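Local coordinates for phage tail sheath protein (Desulfitobacterium hafniense, PDB 3HXL), which probably assembles into the contractile sheath that surrounds the tail tube of a phage with a myovirus-type tail, at residues 223-227 with 228-232; 379-382 with 383-387; 291-294 with 295-299; 111-114 with 115-118. All blocks are in the same frame, centred on the assembly; numbering follows the deposited sequence.

How the contacts relate
All four contacts are local ones between side chains a few residues apart, spread over three domains of an elongated chain, and none touches another. Contacts 1 and 3 belong to the subtilisin-like domain, with centres about 33 Å apart; contact 4 belongs to the beta-sandwich domain and contact 2 to the C-terminal domain, and these two are the most widely separated, about 57 Å between centres. Contacts 1 and 2 are the closest pair, about 23 Å between centres, and share a neighbour: helix 344-364 meets R224 and K230 with its D351, and L379, C383 and Y386 with its I353, D356 and F361. All four are structural packing.

Contact 1. Residues 223-227 with 228-232; sequences LRDDE and GKKIQ
The R224 guanidinium has the aliphatic part of the K230 side chain over one face, CD 4.1 Å above the plane and over its centre, and the backbone oxygen of I231 at its edge. NH1 of R224 donates to I231 O (2.9 Å, N-H...O 163°) from within the guanidinium plane, and meets the I231 carbonyl from above the carbonyl plane; D351 of helix 344-364 is a second, charged partner of NH1. This is the turn of a beta-alpha-beta crossover, where helix 210-227 runs out through G228, with positive phi, and the chain heads into strand 232-236, parallel to strand 202-204. The helix end, widened into a pi-type turn at 223-227, is tied off by the amide N of K229 donating to L223 O at 2.8 Å. Alongside, the L223 and K229 side chains point the same way with CD2 and CD 3.7 Å apart, while the K229 ammonium reaches on to the carbonyls of E196 and F198. The bend of K230 at its second torsion (chi2 -65°) folds its chain across R224, back to the helix end. There NZ of K230 bonds R224 O at 2.9 Å and makes a weak salt bridge to OD1 of D225 at 3.2 Å, with OD2 of D225 held by Y243.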
loop_
_atom_site.group_PDB
_atom_site.type_symbol
_atom_site.label_atom_id
_atom_site.label_comp_id
_atom_site.label_asym_id
_atom_site.label_seq_id
_atom_site.Cartn_x
_atom_site.Cartn_y
_atom_site.Cartn_z
ATOM N N LEU A 223 14.238 0.568 7.844
ATOM C CA LEU A 223 13.840 1.808 7.192
ATOM C C LEU A 223 13.576 2.911 8.214
ATOM O O LEU A 223 14.124 4.007 8.104
ATOM C CB LEU A 223 12.599 1.600 6.314
ATOM C CG LEU A 223 12.854 1.277 4.834
ATOM C CD1 LEU A 223 13.542 -0.081 4.690
ATOM C CD2 LEU A 223 11.522 1.267 4.090
ATOM N N ARG A 224 12.759 2.613 9.221
ATOM C CA ARG A 224 12.410 3.613 10.232
ATOM C C ARG A 224 13.550 4.173 11.070
ATOM O O ARG A 224 13.705 5.394 11.201
ATOM C CB ARG A 224 11.358 3.061 11.204
ATOM C CG ARG A 224 10.005 2.768 10.600
ATOM C CD ARG A 224 9.056 2.244 11.668
ATOM N NE ARG A 224 8.857 3.229 12.724
ATOM C CZ ARG A 224 7.980 4.229 12.658
ATOM N NH1 ARG A 224 7.211 4.367 11.587
ATOM N NH2 ARG A 224 7.897 5.111 13.652
ATOM N N ASP A 225 14.357 3.291 11.639
ATOM C CA ASP A 225 15.408 3.763 12.517
ATOM C C ASP A 225 16.832 3.805 11.996
ATOM O O ASP A 225 17.708 4.377 12.640
ATOM C CB ASP A 225 15.311 2.988 13.827
ATOM C CG ASP A 225 13.918 3.101 14.445
ATOM O OD1 ASP A 225 13.316 4.196 14.341
ATOM O OD2 ASP A 225 13.431 2.117 15.028
ATOM N N ASP A 226 17.069 3.235 10.822
ATOM C CA ASP A 226 18.416 3.269 10.264
ATOM C C ASP A 226 18.467 4.128 9.003
ATOM O O ASP A 226 19.515 4.677 8.656
ATOM C CB ASP A 226 18.908 1.853 9.951
ATOM C CG ASP A 226 19.014 0.987 11.191
ATOM O OD1 ASP A 226 19.502 1.483 12.228
ATOM O OD2 ASP A 226 18.625 -0.195 11.130
ATOM N N GLU A 227 17.328 4.255 8.326
ATOM C CA GLU A 227 17.257 5.036 7.094
ATOM C C GLU A 227 16.462 6.331 7.274
ATOM O O GLU A 227 16.491 7.207 6.409
ATOM C CB GLU A 227 16.604 4.205 5.982
ATOM C CG GLU A 227 17.063 2.748 5.904
ATOM C CD GLU A 227 18.396 2.568 5.201
ATOM O OE1 GLU A 227 19.344 3.316 5.516
ATOM O OE2 GLU A 227 18.497 1.665 4.341
ATOM N N GLY A 228 15.742 6.451 8.387
ATOM C CA GLY A 228 14.959 7.652 8.611
ATOM C C GLY A 228 13.761 7.703 7.675
ATOM O O GLY A 228 13.216 8.773 7.398
ATOM N N LYS A 229 13.361 6.540 7.170
ATOM C CA LYS A 229 12.212 6.449 6.274
ATOM C C LYS A 229 11.079 5.854 7.102
ATOM O O LYS A 229 10.941 4.636 7.210
ATOM C CB LYS A 229 12.526 5.551 5.077
ATOM C CG LYS A 229 11.506 5.652 3.966
ATOM C CD LYS A 229 11.819 4.711 2.825
ATOM C CE LYS A 229 10.812 4.895 1.699
ATOM N NZ LYS A 229 10.871 3.767 0.734
ATOM N N LYS A 230 10.271 6.730 7.688
ATOM C CA LYS A 230 9.178 6.309 8.548
ATOM C C LYS A 230 7.975 5.721 7.818
ATOM O O LYS A 230 7.247 6.417 7.100
ATOM C CB LYS A 230 8.759 7.481 9.436
ATOM C CG LYS A 230 9.914 8.116 10.213
ATOM C CD LYS A 230 10.538 7.161 11.241
ATOM C CE LYS A 230 11.718 7.819 11.968
ATOM N NZ LYS A 230 12.252 6.988 13.090
ATOM N N ILE A 231 7.784 4.420 8.014
ATOM C CA ILE A 231 6.691 3.664 7.411
ATOM C C ILE A 231 6.243 2.606 8.421
ATOM O O ILE A 231 6.868 2.439 9.467
ATOM C CB ILE A 231 7.159 2.943 6.115
ATOM C CG1 ILE A 231 8.347 2.026 6.422
ATOM C CG2 ILE A 231 7.579 3.958 5.055
ATOM C CD1 ILE A 231 7.953 0.602 6.746
ATOM N N GLN A 232 5.156 1.905 8.116
ATOM C CA GLN A 232 4.682 0.832 8.981
ATOM C C GLN A 232 4.287 -0.375 8.148
ATOM O O GLN A 232 3.930 -0.251 6.972
ATOM C CB GLN A 232 3.472 1.261 9.825
ATOM C CG GLN A 232 3.787 2.158 11.034
ATOM C CD GLN A 232 2.540 2.449 11.872
ATOM O OE1 GLN A 232 1.569 3.029 11.378
ATOM N NE2 GLN A 232 2.563 2.046 13.142
#

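Contact 2. Residues 379-382 with 383-387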
loop_
_atom_site.group_PDB
_atom_site.type_symbol
_atom_site.label_atom_id
_atom_site.label_comp_id
_atom_site.label_asym_id
_atom_site.label_seq_id
_atom_site.Cartn_x
_atom_site.Cartn_y
_atom_site.Cartn_z
ATOM N N LEU A 379 15.775 28.737 10.097
ATOM C CA LEU A 379 15.379 27.342 10.210
ATOM C C LEU A 379 14.403 27.213 11.378
ATOM O O LEU A 379 13.404 26.495 11.300
ATOM C CB LEU A 379 16.614 26.478 10.460
ATOM C CG LEU A 379 16.580 25.049 9.917
ATOM C CD1 LEU A 379 17.917 24.379 10.190
ATOM C CD2 LEU A 379 15.447 24.276 10.563
ATOM N N LYS A 380 14.706 27.921 12.460
ATOM C CA LYS A 380 13.874 27.911 13.653
ATOM C C LYS A 380 12.481 28.444 13.339
ATOM O O LYS A 380 11.473 27.897 13.795
ATOM C CB LYS A 380 14.523 28.767 14.743
ATOM C CG LYS A 380 13.717 28.879 16.028
ATOM C CD LYS A 380 14.474 29.691 17.066
ATOM C CE LYS A 380 13.721 29.758 18.381
ATOM N NZ LYS A 380 14.490 30.503 19.414
ATOM N N SER A 381 12.433 29.517 12.557
ATOM C CA SER A 381 11.167 30.134 12.177
ATOM C C SER A 381 10.317 29.187 11.336
ATOM O O SER A 381 9.103 29.097 11.523
ATOM C CB SER A 381 11.423 31.423 11.391
ATOM O OG SER A 381 10.210 31.961 10.886
ATOM N N GLU A 382 10.952 28.484 10.406
ATOM C CA GLU A 382 10.215 27.565 9.554
ATOM C C GLU A 382 9.661 26.380 10.340
ATOM O O GLU A 382 8.581 25.876 10.032
ATOM C CB GLU A 382 11.101 27.079 8.404
ATOM C CG GLU A 382 11.497 28.193 7.442
ATOM C CD GLU A 382 10.293 28.907 6.840
ATOM O OE1 GLU A 382 9.547 28.270 6.064
ATOM O OE2 GLU A 382 10.091 30.103 7.148
ATOM N N CYS A 383 10.392 25.943 11.359
ATOM C CA CYS A 383 9.938 24.824 12.175
ATOM C C CYS A 383 8.783 25.253 13.068
ATOM O O CYS A 383 7.821 24.509 13.260
ATOM C CB CYS A 383 11.093 24.280 13.014
ATOM S SG CYS A 383 12.355 23.476 12.000
ATOM N N ILE A 384 8.884 26.459 13.616
ATOM C CA ILE A 384 7.831 26.983 14.467
ATOM C C ILE A 384 6.550 27.063 13.652
ATOM O O ILE A 384 5.489 26.632 14.103
ATOM C CB ILE A 384 8.191 28.381 14.993
ATOM C CG1 ILE A 384 9.372 28.272 15.960
ATOM C CG2 ILE A 384 6.992 29.016 15.681
ATOM C CD1 ILE A 384 9.081 27.451 17.188
ATOM N N ASN A 385 6.648 27.607 12.445
ATOM C CA ASN A 385 5.475 27.717 11.592
ATOM C C ASN A 385 4.895 26.340 11.315
ATOM O O ASN A 385 3.676 26.172 11.270
ATOM C CB ASN A 385 5.829 28.404 10.278
ATOM C CG ASN A 385 6.220 29.851 10.478
ATOM O OD1 ASN A 385 5.607 30.562 11.278
ATOM N ND2 ASN A 385 7.232 30.301 9.748
ATOM N N TYR A 386 5.775 25.360 11.133
ATOM C CA TYR A 386 5.341 23.994 10.870
ATOM C C TYR A 386 4.590 23.453 12.083
ATOM O O TYR A 386 3.507 22.884 11.951
ATOM C CB TYR A 386 6.545 23.092 10.584
ATOM C CG TYR A 386 6.178 21.631 10.421
ATOM C CD1 TYR A 386 5.818 21.113 9.176
ATOM C CD2 TYR A 386 6.151 20.775 11.522
ATOM C CE1 TYR A 386 5.440 19.778 9.034
ATOM C CE2 TYR A 386 5.774 19.442 11.393
ATOM C CZ TYR A 386 5.420 18.950 10.152
ATOM O OH TYR A 386 5.034 17.632 10.029
HETATM N N MSE A 387 5.174 23.627 13.263
HETATM C CA MSE A 387 4.545 23.135 14.477
HETATM C C MSE A 387 3.212 23.829 14.723
HETATM O O MSE A 387 2.263 23.206 15.201
HETATM C CB MSE A 387 5.481 23.322 15.670
HETATM C CG MSE A 387 6.765 22.501 15.577
HETATM SE SE MSE A 387 6.441 20.570 15.510
HETATM C CE MSE A 387 5.957 20.301 17.358
HETATM O O HOH W 1 7.690 31.488 12.803
#
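Packing between successive turns of one helix joins L379, K380, S381 and E382 to C383, I384, N385 and Y386, midway along helix 373-392 of the C-terminal domain. The backbone supplies regular i to i+4 hydrogen bonds, such as the I384 amide N to K380 O at 3.0 Å and the Y386 amide N to E382 O at 3.1 Å. On the buried side the CD2 branch of L379 rests against SG of C383 (3.5 Å), and both residues touch F361 of helix 344-364. At the next residue, the CG1 branch of I384 comes down close over the K380 carbonyl oxygen, while CD1 continues beyond it. The helix is amphipathic: strands 405-408 and 415-422 and helix 344-364 pack against its apolar face, K380 lying at the border with its chain on L405 and V407. Y386 reaches helix 344-364, its hydroxyl bonded to D356 and its ring edge-to-face with F357. The exposed side is polar. N385 has CG beside its backbone N (chi1 -66°), which carries the amide back over the S381 carbonyl. ND2 lies near S381 O, but at too poor an angle for a hydrogen bond; S381 O accepts the N385 backbone N (3.0 Å). A water spans the same pair, donating to S381 O at 3.1 Å and to N385 OD1 at 2.7 Å.

Contact 3. Residues 291-294 with 295-299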
loop_
_atom_site.group_PDB
_atom_site.type_symbol
_atom_site.label_atom_id
_atom_site.label_comp_id
_atom_site.label_asym_id
_atom_site.label_seq_id
_atom_site.Cartn_x
_atom_site.Cartn_y
_atom_site.Cartn_z
ATOM N N ALA A 291 -18.242 -3.982 6.925
ATOM C CA ALA A 291 -18.320 -5.082 7.882
ATOM C C ALA A 291 -19.500 -4.988 8.839
ATOM O O ALA A 291 -19.857 -3.906 9.296
ATOM C CB ALA A 291 -17.027 -5.163 8.672
ATOM N N VAL A 292 -20.091 -6.135 9.159
ATOM C CA VAL A 292 -21.222 -6.144 10.072
ATOM C C VAL A 292 -21.004 -7.005 11.313
ATOM O O VAL A 292 -21.848 -7.040 12.208
ATOM C CB VAL A 292 -22.517 -6.591 9.347
ATOM C CG1 VAL A 292 -22.800 -5.634 8.189
ATOM C CG2 VAL A 292 -22.375 -8.023 8.824
ATOM N N ASP A 293 -19.866 -7.683 11.380
ATOM C CA ASP A 293 -19.562 -8.529 12.528
ATOM C C ASP A 293 -18.057 -8.801 12.489
ATOM O O ASP A 293 -17.381 -8.410 11.540
ATOM C CB ASP A 293 -20.352 -9.846 12.417
ATOM C CG ASP A 293 -20.564 -10.530 13.765
ATOM O OD1 ASP A 293 -19.898 -10.156 14.750
ATOM O OD2 ASP A 293 -21.399 -11.462 13.833
ATOM N N VAL A 294 -17.529 -9.458 13.516
ATOM C CA VAL A 294 -16.105 -9.773 13.543
ATOM C C VAL A 294 -15.954 -11.286 13.668
ATOM O O VAL A 294 -16.884 -11.971 14.094
ATOM C CB VAL A 294 -15.387 -9.055 14.726
ATOM C CG1 VAL A 294 -15.708 -7.565 14.689
ATOM C CG2 VAL A 294 -15.815 -9.651 16.062
ATOM N N ALA A 295 -14.792 -11.810 13.284
ATOM C CA ALA A 295 -14.553 -13.246 13.360
ATOM C C ALA A 295 -13.081 -13.554 13.601
ATOM O O ALA A 295 -12.232 -13.286 12.757
ATOM C CB ALA A 295 -15.034 -13.927 12.083
ATOM N N PRO A 296 -12.766 -14.160 14.754
ATOM C CA PRO A 296 -13.746 -14.507 15.789
ATOM C C PRO A 296 -14.052 -13.378 16.760
ATOM O O PRO A 296 -13.460 -12.297 16.692
ATOM C CB PRO A 296 -13.084 -15.685 16.486
ATOM C CG PRO A 296 -11.641 -15.289 16.460
ATOM C CD PRO A 296 -11.461 -14.780 15.040
ATOM N N ARG A 297 -14.996 -13.640 17.659
ATOM C CA ARG A 297 -15.376 -12.683 18.686
ATOM C C ARG A 297 -14.618 -13.072 19.946
ATOM O O ARG A 297 -14.226 -14.227 20.102
ATOM C CB ARG A 297 -16.878 -12.737 18.953
ATOM C CG ARG A 297 -17.732 -12.151 17.844
ATOM C CD ARG A 297 -19.179 -12.086 18.291
ATOM N NE ARG A 297 -19.993 -11.268 17.401
ATOM C CZ ARG A 297 -21.265 -10.966 17.632
ATOM N NH1 ARG A 297 -21.864 -11.420 18.726
ATOM N NH2 ARG A 297 -21.938 -10.207 16.776
ATOM N N TYR A 298 -14.420 -12.108 20.841
ATOM C CA TYR A 298 -13.688 -12.339 22.082
ATOM C C TYR A 298 -14.465 -11.830 23.287
ATOM O O TYR A 298 -15.343 -10.974 23.159
ATOM C CB TYR A 298 -12.340 -11.610 22.038
ATOM C CG TYR A 298 -11.456 -11.981 20.867
ATOM C CD1 TYR A 298 -10.861 -13.240 20.789
ATOM C CD2 TYR A 298 -11.214 -11.073 19.836
ATOM C CE1 TYR A 298 -10.048 -13.591 19.710
ATOM C CE2 TYR A 298 -10.401 -11.408 18.749
ATOM C CZ TYR A 298 -9.826 -12.667 18.693
ATOM O OH TYR A 298 -9.054 -13.015 17.618
ATOM N N THR A 299 -14.134 -12.357 24.461
ATOM C CA THR A 299 -14.778 -11.924 25.697
ATOM C C THR A 299 -14.057 -10.670 26.185
ATOM O O THR A 299 -12.989 -10.332 25.678
ATOM C CB THR A 299 -14.665 -12.999 26.789
ATOM O OG1 THR A 299 -13.285 -13.181 27.135
ATOM C CG2 THR A 299 -15.233 -14.326 26.293
HETATM O O HOH W 2 -22.508 -7.961 14.597
#
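D293 and R297 are joined by a salt bridge in which two guanidinium nitrogens, NE and NH2, grip one carboxylate oxygen side-on. D293 belongs to a classic beta bulge of the subtilisin-like domain, in which it and V292 both face V254 of strand 246-255. Among the charged contacts, OD1 of D293 offers its syn lone pair to NE of R297, 2.9 Å away, whereas R297 NH2 comes to the same oxygen from above the carboxylate plane. Both approaches are in the plane of the guanidinium, yet the two flat groups are turned 63° apart. The extended R297 chain runs back from its CG to reach the aspartate, crossing it at about a right angle. The apolar contact is that of the CG2 branch of V294 on CG of R297 (3.6 Å). CG2 also lies in van der Waals contact with the carbonyl oxygen of P296, a residue with a cis peptide bond before it; V294 further touches F314 and A321 of the neighbouring strands. A water and a backbone amide add to the polar contacts. The water donates to V292 O (2.6 Å) and weakly accepts from R297 NH2, at the guanidinium edge. OD1 of D293 takes a third donor, the amide N of V294, at 2.8 Å on the anti side but tilted out of the carboxylate plane.

Contact 4. Residues 111-114 with 115-118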
loop_
_atom_site.group_PDB
_atom_site.type_symbol
_atom_site.label_atom_id
_atom_site.label_comp_id
_atom_site.label_asym_id
_atom_site.label_seq_id
_atom_site.Cartn_x
_atom_site.Cartn_y
_atom_site.Cartn_z
ATOM N N GLY A 111 -0.614 -17.393 -15.571
ATOM C CA GLY A 111 -1.631 -17.456 -14.540
ATOM C C GLY A 111 -2.815 -18.292 -14.975
ATOM O O GLY A 111 -2.976 -18.583 -16.162
ATOM N N ALA A 112 -3.645 -18.679 -14.010
ATOM C CA ALA A 112 -4.827 -19.488 -14.278
ATOM C C ALA A 112 -5.874 -18.696 -15.054
ATOM O O ALA A 112 -6.777 -19.271 -15.662
ATOM C CB ALA A 112 -5.421 -19.986 -12.962
ATOM N N ARG A 113 -5.757 -17.374 -15.031
ATOM C CA ARG A 113 -6.710 -16.530 -15.738
ATOM C C ARG A 113 -6.612 -16.781 -17.242
ATOM O O ARG A 113 -7.567 -16.555 -17.983
ATOM C CB ARG A 113 -6.443 -15.060 -15.411
ATOM C CG ARG A 113 -7.376 -14.068 -16.082
ATOM C CD ARG A 113 -8.840 -14.435 -15.906
ATOM N NE ARG A 113 -9.693 -13.261 -16.083
ATOM C CZ ARG A 113 -11.018 -13.297 -16.174
ATOM N NH1 ARG A 113 -11.659 -14.455 -16.111
ATOM N NH2 ARG A 113 -11.701 -12.169 -16.322
ATOM N N GLY A 114 -5.457 -17.262 -17.687
ATOM C CA GLY A 114 -5.284 -17.552 -19.097
ATOM C C GLY A 114 -6.198 -18.675 -19.564
ATOM O O GLY A 114 -6.566 -18.732 -20.739
ATOM N N ASN A 115 -6.577 -19.570 -18.654
ATOM C CA ASN A 115 -7.452 -20.679 -19.026
ATOM C C ASN A 115 -8.903 -20.246 -19.252
ATOM O O ASN A 115 -9.735 -21.049 -19.676
ATOM C CB ASN A 115 -7.412 -21.788 -17.970
ATOM C CG ASN A 115 -6.011 -22.314 -17.722
ATOM O OD1 ASN A 115 -5.247 -22.569 -18.660
ATOM N ND2 ASN A 115 -5.668 -22.491 -16.451
ATOM N N ASP A 116 -9.213 -18.985 -18.968
ATOM C CA ASP A 116 -10.573 -18.484 -19.175
ATOM C C ASP A 116 -10.679 -17.832 -20.547
ATOM O O ASP A 116 -11.691 -17.216 -20.881
ATOM C CB ASP A 116 -10.954 -17.448 -18.115
ATOM C CG ASP A 116 -10.942 -18.011 -16.708
ATOM O OD1 ASP A 116 -11.140 -19.232 -16.550
ATOM O OD2 ASP A 116 -10.748 -17.223 -15.759
ATOM N N ILE A 117 -9.619 -17.957 -21.335
ATOM C CA ILE A 117 -9.591 -17.379 -22.670
ATOM C C ILE A 117 -9.892 -18.462 -23.697
ATOM O O ILE A 117 -9.429 -19.596 -23.570
ATOM C CB ILE A 117 -8.210 -16.771 -22.979
ATOM C CG1 ILE A 117 -7.795 -15.826 -21.845
ATOM C CG2 ILE A 117 -8.262 -16.005 -24.300
ATOM C CD1 ILE A 117 -6.414 -15.227 -22.014
ATOM N N THR A 118 -10.673 -18.111 -24.709
ATOM C CA THR A 118 -11.014 -19.060 -25.762
ATOM C C THR A 118 -10.903 -18.394 -27.124
ATOM O O THR A 118 -11.378 -17.275 -27.324
ATOM C CB THR A 118 -12.448 -19.608 -25.592
ATOM O OG1 THR A 118 -12.544 -20.324 -24.356
ATOM C CG2 THR A 118 -12.801 -20.553 -26.739
HETATM O O HOH W 3 -9.259 -20.219 -14.738
#
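R113 leads from a short 3-10 turn at 112-116 to a salt bridge with D116, at the entry of strand 117-123 in the beta-sandwich domain. Its CB sets out with CG anti to the backbone N (chi1 -180°), and the bend at the second torsion (chi2 50°) brings the chain round to the aspartate. CD then passes 3.4 Å from OD2 of D116, and NE stays 4.1 Å from D116 OD2, too far for a bond. NH1 makes the bond, 2.9 Å to D116 OD2 and nearly straight (N-H...O 161°), with the oxygen at the guanidinium edge and in its plane. The carboxylate stands almost square to the guanidinium, and the bond reaches OD2 on the anti side, tilted somewhat out of the carboxylate plane. The tip has further partners: NH1 also pairs with D138 and NH2 donates to the G64 carbonyl, while W44 and Y65 touch the side chain. The arginine charge thus lies between two carboxylates, which would probably keep both ionised. The turn itself rests on i to i+3 bonds, the N115 amide N to A112 O at 3.0 Å and the D116 amide N to R113 O at 3.1 Å. I117 opens the strand with CG1 lying over the G114 carbonyl. A water bridges D116 and the turn, donating to OD1 of D116 and to A112 O, each at 2.8 Å.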